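PDB 3QXB: putative Xylose isomerase from Rhodospirillum rubrum, which binds iron and manganese ions in a xylose isomerase-like TIM barrel and may act as an isomerase, as its family suggests. Local coordinates for residues D57-W62 against I120-A125; E107-G112 against E150-I155. All blocks are in the same frame, centred on the assembly; numbering follows the deposited sequence.

Contact 1: residues D57-W62 against I120-A125; sequences DLTDPW and IDMTAA
Pro-61 and Met-122 bring the two backbones closest, with 6.6 Å between their CA atoms. Residues 57-62 form a loop that follows strand 51-55; it is extended at Thr-59 and Asp-60, then turns into helical angles at Pro-61. An Asx turn closes that bend, the Trp-62 N-H reaching Asp-60 OD1 from above the carboxylate plane at 3.1 Å. Residues 120-125 are the last turns of helix 106-125, and from them one side chain bridges to the loop. Met-122, whose sulfur is replaced by selenium in this crystal, points toward the loop with CG anti to its own N (chi1 -170°) and stays extended to the selenium, which lies 3.1 Å from Thr-59 O. This oxygen sits almost opposite the CG-SE bond, the CG-SE-O angle being about 160°. Thr-59 OG1 comes to SE from another side, 3.3 Å away and well off the line of that bond. A bend at chi3 (79°) swings the terminal methyl toward the proline ring, where CE meets Pro-61 CG at 4.3 Å. Thr-59 OG1 also has a hydrogen bond with Tyr-54 OH, and Arg-68 of helix 65-81 packs against Met-122. No hydrogen bond joins the two segments; the near-linear approach of Thr-59 O is instead consistent with a weak chalcogen attraction, inferred for the selenium form, while the methyl end contributes buried apolar packing.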
ATOM      1  N   ASP A  57      -7.532  -5.100  -0.682  1.00 17.08           N
ATOM      2  CA  ASP A  57      -6.400  -5.140  -1.608  1.00 17.70           C
ATOM      3  C   ASP A  57      -6.604  -6.063  -2.833  1.00 18.73           C
ATOM      4  O   ASP A  57      -5.774  -6.074  -3.720  1.00 18.01           O
ATOM      5  CB  ASP A  57      -5.087  -5.503  -0.870  1.00 17.64           C
ATOM      6  CG  ASP A  57      -4.469  -4.319  -0.101  1.00 20.13           C
ATOM      7  OD1 ASP A  57      -4.949  -3.153  -0.181  1.00 19.24           O
ATOM      8  OD2 ASP A  57      -3.474  -4.537   0.628  1.00 21.91           O
ATOM      9  N   LEU A  58      -7.679  -6.845  -2.886  1.00 18.62           N
ATOM     10  CA  LEU A  58      -7.974  -7.660  -4.072  1.00 19.15           C
ATOM     11  C   LEU A  58      -8.971  -6.944  -4.971  1.00 18.68           C
ATOM     12  O   LEU A  58      -8.835  -7.012  -6.178  1.00 19.99           O
ATOM     13  CB  LEU A  58      -8.534  -9.031  -3.695  1.00 18.54           C
ATOM     14  CG  LEU A  58      -7.542 -10.080  -3.202  1.00 20.75           C
ATOM     15  CD1 LEU A  58      -8.299 -11.304  -2.598  1.00 19.32           C
ATOM     16  CD2 LEU A  58      -6.677 -10.521  -4.338  1.00 23.04           C
ATOM     17  N   THR A  59      -9.930  -6.211  -4.375  1.00 18.05           N
ATOM     18  CA  THR A  59     -10.891  -5.427  -5.116  1.00 18.15           C
ATOM     19  C   THR A  59     -11.142  -4.099  -4.362  1.00 18.78           C
ATOM     20  O   THR A  59     -11.721  -4.105  -3.265  1.00 18.29           O
ATOM     21  CB  THR A  59     -12.254  -6.223  -5.377  1.00 19.13           C
ATOM     22  OG1 THR A  59     -12.877  -6.540  -4.164  1.00 18.02           O
ATOM     23  CG2 THR A  59     -12.068  -7.515  -6.209  1.00 16.40           C
ATOM     24  N   ASP A  60     -10.711  -2.983  -4.980  1.00 17.35           N
ATOM     25  CA  ASP A  60     -10.720  -1.671  -4.358  1.00 17.98           C
ATOM     26  C   ASP A  60     -12.183  -1.199  -4.213  1.00 18.00           C
ATOM     27  O   ASP A  60     -12.920  -1.144  -5.188  1.00 17.46           O
ATOM     28  CB  ASP A  60      -9.945  -0.669  -5.242  1.00 18.01           C
ATOM     29  CG  ASP A  60      -9.638   0.648  -4.547  1.00 19.81           C
ATOM     30  OD1 ASP A  60     -10.271   0.968  -3.496  1.00 16.64           O
ATOM     31  OD2 ASP A  60      -8.790   1.410  -5.104  1.00 22.35           O
ATOM     32  N   PRO A  61     -12.607  -0.859  -2.984  1.00 18.82           N
ATOM     33  CA  PRO A  61     -13.936  -0.276  -2.734  1.00 17.91           C
ATOM     34  C   PRO A  61     -14.231   0.928  -3.640  1.00 17.23           C
ATOM     35  O   PRO A  61     -15.354   1.135  -4.059  1.00 18.51           O
ATOM     36  CB  PRO A  61     -13.847   0.150  -1.251  1.00 18.22           C
ATOM     37  CG  PRO A  61     -12.938  -0.858  -0.617  1.00 17.96           C
ATOM     38  CD  PRO A  61     -11.877  -1.101  -1.731  1.00 17.93           C
ATOM     39  N   TRP A  62     -13.221   1.712  -3.941  1.00 17.43           N
ATOM     40  CA  TRP A  62     -13.347   2.864  -4.864  1.00 17.45           C
ATOM     41  C   TRP A  62     -13.674   2.519  -6.331  1.00 18.02           C
ATOM     42  O   TRP A  62     -14.159   3.363  -7.082  1.00 20.21           O
ATOM     43  CB  TRP A  62     -12.099   3.726  -4.808  1.00 17.52           C
ATOM     44  CG  TRP A  62     -11.947   4.494  -3.555  1.00 17.35           C
ATOM     45  CD1 TRP A  62     -11.001   4.320  -2.618  1.00 17.93           C
ATOM     46  CD2 TRP A  62     -12.741   5.593  -3.128  1.00 16.33           C
ATOM     47  NE1 TRP A  62     -11.163   5.221  -1.600  1.00 18.41           N
ATOM     48  CE2 TRP A  62     -12.249   5.996  -1.874  1.00 19.70           C
ATOM     49  CE3 TRP A  62     -13.877   6.226  -3.644  1.00 19.15           C
ATOM     50  CZ2 TRP A  62     -12.805   7.052  -1.159  1.00 18.94           C
ATOM     51  CZ3 TRP A  62     -14.441   7.252  -2.926  1.00 17.76           C
ATOM     52  CH2 TRP A  62     -13.900   7.671  -1.725  1.00 16.52           C
ATOM     53  N   ILE A 120     -18.612  -1.275   2.603  1.00 18.27           N
ATOM     54  CA  ILE A 120     -19.846  -1.898   3.054  1.00 17.21           C
ATOM     55  C   ILE A 120     -20.708  -2.346   1.842  1.00 18.28           C
ATOM     56  O   ILE A 120     -21.233  -3.454   1.831  1.00 19.15           O
ATOM     57  CB  ILE A 120     -20.645  -0.917   3.939  1.00 17.35           C
ATOM     58  CG1 ILE A 120     -19.915  -0.730   5.273  1.00 18.32           C
ATOM     59  CG2 ILE A 120     -22.107  -1.361   4.073  1.00 15.75           C
ATOM     60  CD1 ILE A 120     -20.368   0.482   6.130  1.00 15.37           C
ATOM     61  N   ASP A 121     -20.851  -1.496   0.827  1.00 18.80           N
ATOM     62  CA  ASP A 121     -21.573  -1.922  -0.422  1.00 18.55           C
ATOM     63  C   ASP A 121     -20.986  -3.197  -1.033  1.00 17.57           C
ATOM     64  O   ASP A 121     -21.683  -4.206  -1.310  1.00 16.89           O
ATOM     65  CB  ASP A 121     -21.590  -0.817  -1.456  1.00 18.98           C
ATOM     66  CG  ASP A 121     -22.442   0.351  -1.064  1.00 20.60           C
ATOM     67  OD1 ASP A 121     -23.346   0.244  -0.200  1.00 19.38           O
ATOM     68  OD2 ASP A 121     -22.192   1.415  -1.614  1.00 17.32           O
HETATM   69  N   MSE A 122     -19.684  -3.187  -1.215  1.00 16.48           N
HETATM   70  CA  MSE A 122     -18.976  -4.395  -1.729  1.00 16.71           C
HETATM   71  C   MSE A 122     -19.144  -5.628  -0.837  1.00 17.48           C
HETATM   72  O   MSE A 122     -19.383  -6.797  -1.287  1.00 17.51           O
HETATM   73  CB  MSE A 122     -17.473  -4.029  -1.861  1.00 16.62           C
HETATM   74  CG  MSE A 122     -16.608  -5.061  -2.612  1.00 17.09           C
HETATM   75 SE   MSE A 122     -14.762  -4.439  -2.545  0.75 12.36          SE
HETATM   76  CE  MSE A 122     -14.321  -4.958  -0.819  1.00 12.42           C
ATOM     77  N   THR A 123     -19.053  -5.404   0.461  1.00 17.51           N
ATOM     78  CA  THR A 123     -19.216  -6.533   1.403  1.00 17.23           C
ATOM     79  C   THR A 123     -20.646  -7.111   1.331  1.00 18.30           C
ATOM     80  O   THR A 123     -20.822  -8.335   1.340  1.00 18.95           O
ATOM     81  CB  THR A 123     -18.847  -6.079   2.819  1.00 17.71           C
ATOM     82  OG1 THR A 123     -17.497  -5.561   2.821  1.00 17.60           O
ATOM     83  CG2 THR A 123     -19.008  -7.257   3.828  1.00 17.10           C
ATOM     84  N   ALA A 124     -21.668  -6.257   1.261  1.00 18.71           N
ATOM     85  CA  ALA A 124     -23.072  -6.721   1.136  1.00 19.26           C
ATOM     86  C   ALA A 124     -23.266  -7.465  -0.186  1.00 19.49           C
ATOM     87  O   ALA A 124     -23.963  -8.454  -0.256  1.00 19.29           O
ATOM     88  CB  ALA A 124     -24.053  -5.518   1.175  1.00 19.70           C
ATOM     89  N   ALA A 125     -22.626  -6.989  -1.237  1.00 18.45           N
ATOM     90  CA  ALA A 125     -22.742  -7.640  -2.557  1.00 19.21           C
ATOM     91  C   ALA A 125     -22.209  -9.059  -2.496  1.00 20.13           C
ATOM     92  O   ALA A 125     -22.790  -9.989  -3.110  1.00 20.36           O
ATOM     93  CB  ALA A 125     -22.005  -6.790  -3.636  1.00 18.63           C
TER

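Contact 2: residues E107-G112 against E150-I155; sequences ELQSLG and EEIYAI
The flat carboxamide of Gln-109 is held between two isoleucine methyls on its opposite faces. Ile-152 CG2 stands over the nitrogen on one face, 3.5 Å from Gln-109 NE2. Ile-155 CG2 slants in over the other face, 3.9 Å from Gln-109 CD and 3.5 Å from NE2. Beyond the nitrogen end of the group lies the backbone oxygen Ile-152 O, somewhat out of the amide plane; NE2 donates to it across 3.2 Å, but the N-H...O angle of 130° makes this a weak bond. The stronger partner of NE2 is Phe-101 O, in the chain just before helix 106-125. With two carbonyls at the nitrogen and one methyl against each face, the amide's rotation is probably well restricted. Gln-109 spans the gap because its chain is extended past CG (chi2 -178°), while the backbones stay apart, 8.4 Å between the CA atoms of Gln-109 and Ile-155. In both isoleucines CG2 is anti to the backbone N, which presents that branch to the amide. Met-159, a turn further along helix 146-170, packs against Gln-109 as well. On its far side helix 106-125 meets the second subunit, Glu-107 making a salt bridge to Arg-70 of that subunit. The pairing is that of successive long outer helices of a TIM barrel, here bridged by a long polar side chain.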
ATOM      1  N   GLU A 107     -13.321  17.471   4.486  1.00 20.93           N
ATOM      2  CA  GLU A 107     -13.440  16.803   3.180  1.00 21.90           C
ATOM      3  C   GLU A 107     -12.669  15.482   3.131  1.00 19.75           C
ATOM      4  O   GLU A 107     -13.158  14.488   2.589  1.00 19.37           O
ATOM      5  CB  GLU A 107     -12.962  17.720   2.041  1.00 22.72           C
ATOM      6  CG  GLU A 107     -14.045  18.636   1.504  1.00 27.67           C
ATOM      7  CD  GLU A 107     -13.610  19.434   0.265  1.00 28.70           C
ATOM      8  OE1 GLU A 107     -12.556  19.176  -0.356  1.00 27.42           O
ATOM      9  OE2 GLU A 107     -14.334  20.360  -0.071  1.00 34.42           O
ATOM     10  N   LEU A 108     -11.453  15.453   3.686  1.00 19.67           N
ATOM     11  CA  LEU A 108     -10.670  14.206   3.751  1.00 19.41           C
ATOM     12  C   LEU A 108     -11.331  13.211   4.686  1.00 18.23           C
ATOM     13  O   LEU A 108     -11.399  12.023   4.371  1.00 19.44           O
ATOM     14  CB  LEU A 108      -9.203  14.450   4.150  1.00 20.56           C
ATOM     15  CG  LEU A 108      -8.282  15.107   3.119  1.00 22.77           C
ATOM     16  CD1 LEU A 108      -6.981  15.646   3.797  1.00 24.69           C
ATOM     17  CD2 LEU A 108      -7.928  14.129   1.977  1.00 20.64           C
ATOM     18  N   GLN A 109     -11.886  13.675   5.811  1.00 18.96           N
ATOM     19  CA  GLN A 109     -12.660  12.767   6.690  1.00 17.53           C
ATOM     20  C   GLN A 109     -13.844  12.199   5.925  1.00 16.79           C
ATOM     21  O   GLN A 109     -14.152  11.049   6.047  1.00 17.42           O
ATOM     22  CB  GLN A 109     -13.141  13.460   7.969  1.00 17.75           C
ATOM     23  CG  GLN A 109     -12.045  13.849   8.940  1.00 19.87           C
ATOM     24  CD  GLN A 109     -12.616  14.478  10.156  1.00 21.67           C
ATOM     25  OE1 GLN A 109     -12.919  15.675  10.145  1.00 22.87           O
ATOM     26  NE2 GLN A 109     -12.863  13.656  11.207  1.00 21.25           N
ATOM     27  N   SER A 110     -14.539  13.030   5.151  1.00 18.63           N
ATOM     28  CA  SER A 110     -15.693  12.568   4.363  1.00 19.03           C
ATOM     29  C   SER A 110     -15.326  11.586   3.278  1.00 18.17           C
ATOM     30  O   SER A 110     -16.143  10.717   2.943  1.00 20.38           O
ATOM     31  CB  SER A 110     -16.478  13.730   3.761  1.00 18.78           C
ATOM     32  OG  SER A 110     -16.948  14.542   4.800  1.00 23.80           O
ATOM     33  N   LEU A 111     -14.100  11.666   2.776  1.00 18.96           N
ATOM     34  CA  LEU A 111     -13.575  10.641   1.864  1.00 18.32           C
ATOM     35  C   LEU A 111     -13.322   9.323   2.604  1.00 18.13           C
ATOM     36  O   LEU A 111     -13.506   8.247   2.050  1.00 16.99           O
ATOM     37  CB  LEU A 111     -12.352  11.119   1.114  1.00 18.58           C
ATOM     38  CG  LEU A 111     -12.658  12.198   0.070  1.00 21.27           C
ATOM     39  CD1 LEU A 111     -11.374  13.030  -0.360  1.00 17.94           C
ATOM     40  CD2 LEU A 111     -13.420  11.626  -1.138  1.00 21.78           C
ATOM     41  N   GLY A 112     -12.968   9.395   3.885  1.00 17.45           N
ATOM     42  CA  GLY A 112     -12.890   8.188   4.707  1.00 16.25           C
ATOM     43  C   GLY A 112     -14.245   7.533   4.908  1.00 16.25           C
ATOM     44  O   GLY A 112     -14.380   6.321   4.778  1.00 16.20           O
ATOM     45  N   GLU A 150      -9.300  15.866  19.612  1.00 27.69           N
ATOM     46  CA  GLU A 150     -10.638  15.701  20.163  1.00 28.25           C
ATOM     47  C   GLU A 150     -11.723  16.142  19.220  1.00 27.00           C
ATOM     48  O   GLU A 150     -12.725  15.467  19.086  1.00 26.21           O
ATOM     49  CB  GLU A 150     -10.790  16.449  21.497  1.00 30.28           C
ATOM     50  CG  GLU A 150     -10.739  15.483  22.639  1.00 34.06           C
ATOM     51  CD  GLU A 150     -11.892  14.458  22.579  1.00 36.72           C
ATOM     52  OE1 GLU A 150     -13.025  14.707  22.031  1.00 40.19           O
ATOM     53  OE2 GLU A 150     -11.616  13.342  23.039  1.00 41.68           O
ATOM     54  N   GLU A 151     -11.510  17.284  18.584  1.00 27.33           N
ATOM     55  CA  GLU A 151     -12.443  17.788  17.585  1.00 26.89           C
ATOM     56  C   GLU A 151     -12.634  16.763  16.442  1.00 23.93           C
ATOM     57  O   GLU A 151     -13.769  16.474  16.033  1.00 21.64           O
ATOM     58  CB  GLU A 151     -11.920  19.129  17.041  1.00 27.56           C
ATOM     59  CG  GLU A 151     -12.816  19.801  16.032  1.00 30.38           C
ATOM     60  CD  GLU A 151     -12.173  21.017  15.376  1.00 34.77           C
ATOM     61  OE1 GLU A 151     -11.016  21.345  15.699  1.00 36.59           O
ATOM     62  OE2 GLU A 151     -12.851  21.639  14.531  1.00 39.69           O
ATOM     63  N   ILE A 152     -11.526  16.205  15.976  1.00 22.94           N
ATOM     64  CA  ILE A 152     -11.518  15.311  14.806  1.00 22.58           C
ATOM     65  C   ILE A 152     -12.151  13.982  15.167  1.00 21.96           C
ATOM     66  O   ILE A 152     -12.973  13.422  14.409  1.00 21.34           O
ATOM     67  CB  ILE A 152     -10.087  15.179  14.240  1.00 22.59           C
ATOM     68  CG1 ILE A 152      -9.621  16.537  13.717  1.00 22.66           C
ATOM     69  CG2 ILE A 152     -10.000  14.150  13.145  1.00 19.03           C
ATOM     70  CD1 ILE A 152      -8.132  16.552  13.379  1.00 24.25           C
ATOM     71  N   TYR A 153     -11.822  13.511  16.362  1.00 22.27           N
ATOM     72  CA  TYR A 153     -12.373  12.286  16.870  1.00 22.19           C
ATOM     73  C   TYR A 153     -13.899  12.364  17.054  1.00 21.36           C
ATOM     74  O   TYR A 153     -14.605  11.403  16.741  1.00 20.67           O
ATOM     75  CB  TYR A 153     -11.683  11.896  18.189  1.00 23.19           C
ATOM     76  CG  TYR A 153     -12.350  10.722  18.827  1.00 24.42           C
ATOM     77  CD1 TYR A 153     -12.382   9.491  18.190  1.00 25.80           C
ATOM     78  CD2 TYR A 153     -12.993  10.852  20.019  1.00 26.32           C
ATOM     79  CE1 TYR A 153     -13.039   8.405  18.758  1.00 25.99           C
ATOM     80  CE2 TYR A 153     -13.660   9.780  20.598  1.00 27.82           C
ATOM     81  CZ  TYR A 153     -13.681   8.563  19.959  1.00 27.72           C
ATOM     82  OH  TYR A 153     -14.329   7.533  20.582  1.00 31.04           O
ATOM     83  N   ALA A 154     -14.440  13.500  17.517  1.00 21.79           N
ATOM     84  CA  ALA A 154     -15.872  13.547  17.762  1.00 21.07           C
ATOM     85  C   ALA A 154     -16.635  13.394  16.423  1.00 21.16           C
ATOM     86  O   ALA A 154     -17.677  12.741  16.341  1.00 19.50           O
ATOM     87  CB  ALA A 154     -16.273  14.850  18.482  1.00 21.50           C
ATOM     88  N   ILE A 155     -16.058  13.956  15.371  1.00 21.09           N
ATOM     89  CA  ILE A 155     -16.627  13.822  14.043  1.00 21.40           C
ATOM     90  C   ILE A 155     -16.501  12.378  13.577  1.00 20.66           C
ATOM     91  O   ILE A 155     -17.443  11.821  13.028  1.00 21.17           O
ATOM     92  CB  ILE A 155     -15.972  14.808  13.089  1.00 21.06           C
ATOM     93  CG1 ILE A 155     -16.453  16.229  13.445  1.00 24.59           C
ATOM     94  CG2 ILE A 155     -16.259  14.419  11.601  1.00 20.83           C
ATOM     95  CD1 ILE A 155     -15.496  17.350  13.046  1.00 27.41           C
TER

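Along the chain the segments alternate: 57-62, 107-112, 120-125, 150-155. Helix 106-125 serves both contacts, giving its early turns to contact 2 and its last turns to contact 1, and the two centres lie about 22 Å apart. In this eight-stranded parallel barrel, contact 1 ties that helix to the loop after strand 51-55, and contact 2 ties it to helix 146-170, the next long helix of the barrel wall. The two meet directly where Trp-62 CZ2 packs on Leu-111 O at 3.5 Å. Both border the second subunit, so helix 106-125 joins neighbouring parts of the barrel wall and also faces the dimer partner; the metal sites lie away from both contacts.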